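Local coordinates for protein mannitol dehydrogenase (Pseudomonas fluorescens, PDB 1LJ8) that binds NAD and, as a long-chain dehydrogenase, probably catalyses the NAD-dependent oxidation of mannitol at its second carbon, at residues A[309-314]-A[422-427]; A[47-52]-A[274-279]. One frame throughout, in Å; residues are numbered along the deposited sequence.

Contact 1 of 2, residues A[309-314]-A[422-427]; sequences LGFLKG and VSYTIP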
# COMPACT_ATOMS: atom_id res chain seq x y z
N LEU A 309 -13.18 -1.36 -14.08
CA LEU A 309 -14.06 -2.09 -14.98
C LEU A 309 -14.90 -3.09 -14.19
O LEU A 309 -16.10 -3.25 -14.47
CB LEU A 309 -13.24 -2.89 -16.00
CG LEU A 309 -12.54 -1.98 -17.01
CD1 LEU A 309 -11.51 -2.85 -17.79
CD2 LEU A 309 -13.57 -1.37 -17.98
N GLY A 310 -14.30 -3.76 -13.20
CA GLY A 310 -15.02 -4.75 -12.41
C GLY A 310 -16.12 -4.12 -11.58
O GLY A 310 -17.23 -4.65 -11.49
N PHE A 311 -15.82 -2.97 -10.98
CA PHE A 311 -16.83 -2.30 -10.15
C PHE A 311 -18.01 -1.86 -11.05
O PHE A 311 -19.18 -1.97 -10.68
CB PHE A 311 -16.23 -1.08 -9.47
CG PHE A 311 -16.74 -0.87 -8.07
CD1 PHE A 311 -16.18 -1.59 -7.01
CD2 PHE A 311 -17.77 0.03 -7.81
CE1 PHE A 311 -16.67 -1.42 -5.69
CE2 PHE A 311 -18.27 0.22 -6.49
CZ PHE A 311 -17.71 -0.51 -5.43
N LEU A 312 -17.68 -1.32 -12.22
CA LEU A 312 -18.72 -0.89 -13.17
C LEU A 312 -19.59 -2.06 -13.60
O LEU A 312 -20.81 -1.92 -13.69
CB LEU A 312 -18.06 -0.29 -14.43
CG LEU A 312 -17.54 1.13 -14.20
CD1 LEU A 312 -16.64 1.47 -15.40
CD2 LEU A 312 -18.68 2.19 -14.07
N LYS A 313 -18.97 -3.21 -13.85
CA LYS A 313 -19.70 -4.39 -14.28
C LYS A 313 -20.61 -4.90 -13.14
O LYS A 313 -21.59 -5.62 -13.39
CB LYS A 313 -18.72 -5.47 -14.72
CG LYS A 313 -19.36 -6.75 -15.22
CD LYS A 313 -20.33 -6.51 -16.42
CE LYS A 313 -21.03 -7.82 -16.81
NZ LYS A 313 -21.95 -7.61 -18.00
N GLY A 314 -20.30 -4.49 -11.92
CA GLY A 314 -21.10 -4.93 -10.78
C GLY A 314 -20.36 -5.93 -9.89
O GLY A 314 -20.91 -6.36 -8.86
N VAL A 422 -26.37 0.13 -8.97
CA VAL A 422 -25.97 0.24 -7.56
C VAL A 422 -25.08 1.46 -7.44
O VAL A 422 -24.09 1.60 -8.19
CB VAL A 422 -25.21 -1.01 -7.13
CG1 VAL A 422 -24.75 -0.89 -5.63
CG2 VAL A 422 -26.09 -2.24 -7.36
N SER A 423 -25.47 2.36 -6.53
CA SER A 423 -24.76 3.61 -6.28
C SER A 423 -23.72 3.45 -5.19
O SER A 423 -23.95 2.76 -4.21
CB SER A 423 -25.73 4.67 -5.82
OG SER A 423 -26.76 4.81 -6.77
N TYR A 424 -22.60 4.13 -5.36
CA TYR A 424 -21.54 4.08 -4.36
C TYR A 424 -20.86 5.41 -4.18
O TYR A 424 -20.92 6.32 -5.04
CB TYR A 424 -20.53 3.01 -4.76
CG TYR A 424 -20.08 3.14 -6.19
CD1 TYR A 424 -19.00 3.96 -6.52
CD2 TYR A 424 -20.76 2.48 -7.22
CE1 TYR A 424 -18.60 4.11 -7.85
CE2 TYR A 424 -20.38 2.63 -8.56
CZ TYR A 424 -19.29 3.46 -8.86
OH TYR A 424 -18.90 3.62 -10.19
N THR A 425 -20.22 5.53 -3.02
CA THR A 425 -19.46 6.70 -2.68
C THR A 425 -18.07 6.34 -3.25
O THR A 425 -17.79 5.17 -3.48
CB THR A 425 -19.36 6.87 -1.17
OG1 THR A 425 -18.86 5.65 -0.60
CG2 THR A 425 -20.76 7.16 -0.57
N ILE A 426 -17.25 7.35 -3.45
CA ILE A 426 -15.88 7.15 -3.99
C ILE A 426 -14.85 7.19 -2.86
O ILE A 426 -14.62 8.23 -2.26
CB ILE A 426 -15.47 8.26 -4.97
CG1 ILE A 426 -16.57 8.50 -6.03
CG2 ILE A 426 -14.12 7.90 -5.63
CD1 ILE A 426 -16.84 7.31 -6.89
N PRO A 427 -14.18 6.08 -2.59
CA PRO A 427 -13.20 6.11 -1.50
C PRO A 427 -11.84 6.67 -1.98
O PRO A 427 -10.91 5.94 -2.25
CB PRO A 427 -13.14 4.65 -1.07
CG PRO A 427 -13.35 3.90 -2.35
CD PRO A 427 -14.41 4.71 -3.08
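F311 drives the edge of its ring into one face of Y424, a T-shaped pair with the planes at 82° and the ring centroids 4.8 Å apart. The touching point is the CE2 corner of F311, which lies 3.4 Å from both CG and CD2 of Y424, over the near rim of the phenol ring instead of its middle. F311 CD2 follows behind it, 3.8 Å from Y424 CE2. The tyrosine presents this face because its CG sits between the backbone N and the carbonyl carbon (chi1 50°), which turns the ring inward from an irregular loop. L312 adds a lighter touch at the far end, where CD2 comes within 4.1 Å of Y424 OH; the hydroxyl itself is hydrogen-bonded to the carbonyl O of Y413. Within the C-terminal domain the contact ties the last turn of the long helix 289-313 to the loop between helices 401-413 and 431-437. That helix ends in a Schellman motif with G314 at its C-prime position, G314 N reaching F311 O at 3.0 Å. Were Y424 replaced by an alanine, the F311 edge would probably lose the face it packs against and the Y413 carbonyl its hydroxyl partner. The tighter side is the buried one, where F311 also touches L371 and C375 and makes a cation-pi contact with R316, and L312 packs on L412. The outer side is looser: V422, S423 and T425 are exposed, and Y424 is itself partly open to solvent.

Contact 2 of 2, residues A[47-52]-A[274-279]; sequences DALMNT and RPAWEK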
# COMPACT_ATOMS: atom_id res chain seq x y z
N ASP A 47 7.02 -11.20 14.43
CA ASP A 47 6.44 -12.14 15.39
C ASP A 47 7.06 -13.52 15.10
O ASP A 47 7.43 -14.25 16.04
CB ASP A 47 4.90 -12.18 15.21
CG ASP A 47 4.22 -13.28 16.03
OD1 ASP A 47 3.90 -13.02 17.20
OD2 ASP A 47 4.01 -14.41 15.49
N ALA A 48 7.23 -13.86 13.82
CA ALA A 48 7.82 -15.17 13.46
C ALA A 48 9.25 -15.28 14.02
O ALA A 48 9.66 -16.34 14.51
CB ALA A 48 7.82 -15.37 11.92
N LEU A 49 10.01 -14.19 13.96
CA LEU A 49 11.40 -14.18 14.48
C LEU A 49 11.38 -14.39 15.99
O LEU A 49 12.17 -15.17 16.55
CB LEU A 49 12.10 -12.83 14.20
CG LEU A 49 13.56 -12.69 14.70
CD1 LEU A 49 14.47 -13.71 13.98
CD2 LEU A 49 14.04 -11.31 14.37
N MSE A 50 10.49 -13.67 16.67
CA MSE A 50 10.36 -13.77 18.13
C MSE A 50 10.01 -15.19 18.53
O MSE A 50 10.48 -15.67 19.56
CB MSE A 50 9.27 -12.78 18.64
CG MSE A 50 9.79 -11.37 18.53
SE MSE A 50 8.35 -10.22 19.18
CE MSE A 50 9.09 -8.57 18.89
N ASN A 51 9.23 -15.87 17.70
CA ASN A 51 8.87 -17.26 18.03
C ASN A 51 10.07 -18.20 17.96
O ASN A 51 9.98 -19.33 18.47
CB ASN A 51 7.77 -17.79 17.14
CG ASN A 51 6.40 -17.30 17.59
OD1 ASN A 51 6.21 -16.94 18.74
ND2 ASN A 51 5.46 -17.30 16.68
N THR A 52 11.17 -17.75 17.35
CA THR A 52 12.39 -18.60 17.31
C THR A 52 13.25 -18.28 18.53
O THR A 52 14.31 -18.90 18.70
CB THR A 52 13.31 -18.36 16.06
OG1 THR A 52 13.86 -17.03 16.11
CG2 THR A 52 12.55 -18.58 14.75
N ARG A 274 18.87 -3.88 12.92
CA ARG A 274 17.57 -4.34 12.47
C ARG A 274 17.41 -5.74 12.98
O ARG A 274 18.42 -6.37 13.37
CB ARG A 274 17.53 -4.39 10.92
CG ARG A 274 18.66 -5.34 10.31
CD ARG A 274 18.32 -5.72 8.85
NE ARG A 274 19.37 -6.49 8.15
CZ ARG A 274 19.55 -7.81 8.25
NH1 ARG A 274 18.75 -8.55 9.05
NH2 ARG A 274 20.49 -8.41 7.51
N PRO A 275 16.17 -6.25 13.01
CA PRO A 275 15.94 -7.64 13.47
C PRO A 275 16.59 -8.56 12.41
O PRO A 275 16.68 -8.20 11.21
CB PRO A 275 14.41 -7.80 13.41
CG PRO A 275 13.86 -6.33 13.45
CD PRO A 275 14.92 -5.54 12.69
N ALA A 276 16.97 -9.76 12.83
CA ALA A 276 17.53 -10.79 11.93
C ALA A 276 16.38 -11.45 11.12
O ALA A 276 16.17 -12.67 11.17
CB ALA A 276 18.28 -11.85 12.78
N TRP A 277 15.65 -10.65 10.36
CA TRP A 277 14.51 -11.14 9.58
C TRP A 277 14.88 -12.24 8.57
O TRP A 277 14.02 -13.03 8.15
CB TRP A 277 13.85 -9.97 8.81
CG TRP A 277 13.02 -9.02 9.68
CD1 TRP A 277 12.00 -9.34 10.56
CD2 TRP A 277 13.07 -7.58 9.63
NE1 TRP A 277 11.42 -8.17 11.06
CE2 TRP A 277 12.05 -7.09 10.50
CE3 TRP A 277 13.87 -6.66 8.93
CZ2 TRP A 277 11.83 -5.71 10.69
CZ3 TRP A 277 13.64 -5.29 9.13
CH2 TRP A 277 12.63 -4.84 10.01
N GLU A 278 16.15 -12.30 8.17
CA GLU A 278 16.49 -13.33 7.18
C GLU A 278 16.31 -14.73 7.77
O GLU A 278 16.17 -15.69 7.01
CB GLU A 278 17.94 -13.19 6.64
CG GLU A 278 19.05 -13.21 7.69
CD GLU A 278 19.38 -11.79 8.23
OE1 GLU A 278 18.55 -11.23 8.98
OE2 GLU A 278 20.48 -11.24 7.86
N LYS A 279 16.32 -14.85 9.10
CA LYS A 279 16.14 -16.16 9.73
C LYS A 279 14.70 -16.65 9.56
O LYS A 279 14.42 -17.84 9.78
CB LYS A 279 16.50 -16.09 11.22
CG LYS A 279 18.03 -15.93 11.46
CD LYS A 279 18.43 -15.78 12.92
CE LYS A 279 19.97 -15.54 13.02
NZ LYS A 279 20.42 -15.25 14.39
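L49 carries the apolar part of the contact, its forked end reaching from helix 42-50 into the bend formed by P275, A276 and K279. CD2 lies 3.7 Å from P275 CB, the two side chains meeting at about a right angle. CD1 takes the other side of the fork, 4.4 Å from A276 CB and 4.2 Å from K279 CB. With CG opposite the backbone N (chi1 -180°), the branch stands well out from its helix, and CD1 comes to rest 3.4 Å from the carbonyl O of A276, a close van der Waals approach to a polar atom. That oxygen is hydrogen-bonded by K279 N.

No hydrogen bond runs between 47-52 and 274-279 themselves; the polar bonds shape each partner instead. T52 OG1 bonds L49 O at 2.6 Å, on a lone pair in the carbonyl plane, and T52 N uses the same oxygen. A276 centres an inverse gamma turn. R274 and E278 form a two-pronged salt bridge, NH1 to OE1 at 2.7 Å and NH2 to OE2 at 2.9 Å, and NH1 also bonds P275 O, so one guanidinium holds that carbonyl and the E278 carboxylate together. W277 NE1 is hydrogen-bonded to OG1 of T46 in the helix itself, and K279 NZ forms a salt bridge with E54 just beyond its end.

Within the bend, P275 CG lies over one face of the W277 indole, toward its rim, and W264 meets that ring as well. Helix 42-50 belongs to the connection between the adjacent parallel strands 27-32 and 59-64, the first beta-alpha-beta crossover of the Rossmann domain, which also carries the NAD-binding residues G36 and F37.

How the contacts relate
Contacts 1 and 2 share no elements and lie on opposite sides of the chain's centre, about 41 Å apart between centres, one in the C-terminal domain and the other in the Rossmann domain. Each joins the C-terminal part of a helix to a distant loop mainly through apolar side chains, with no hydrogen bond between its two segments. Both have buried residues at their heart and a solvent-facing margin. The chemistry differs with the setting: in the helical domain, contact 1 rests on a pair of aromatic rings, whereas contact 2, beside the sheets of the nucleotide-binding domain, sets one branched aliphatic chain against a bend braced by its own salt bridge.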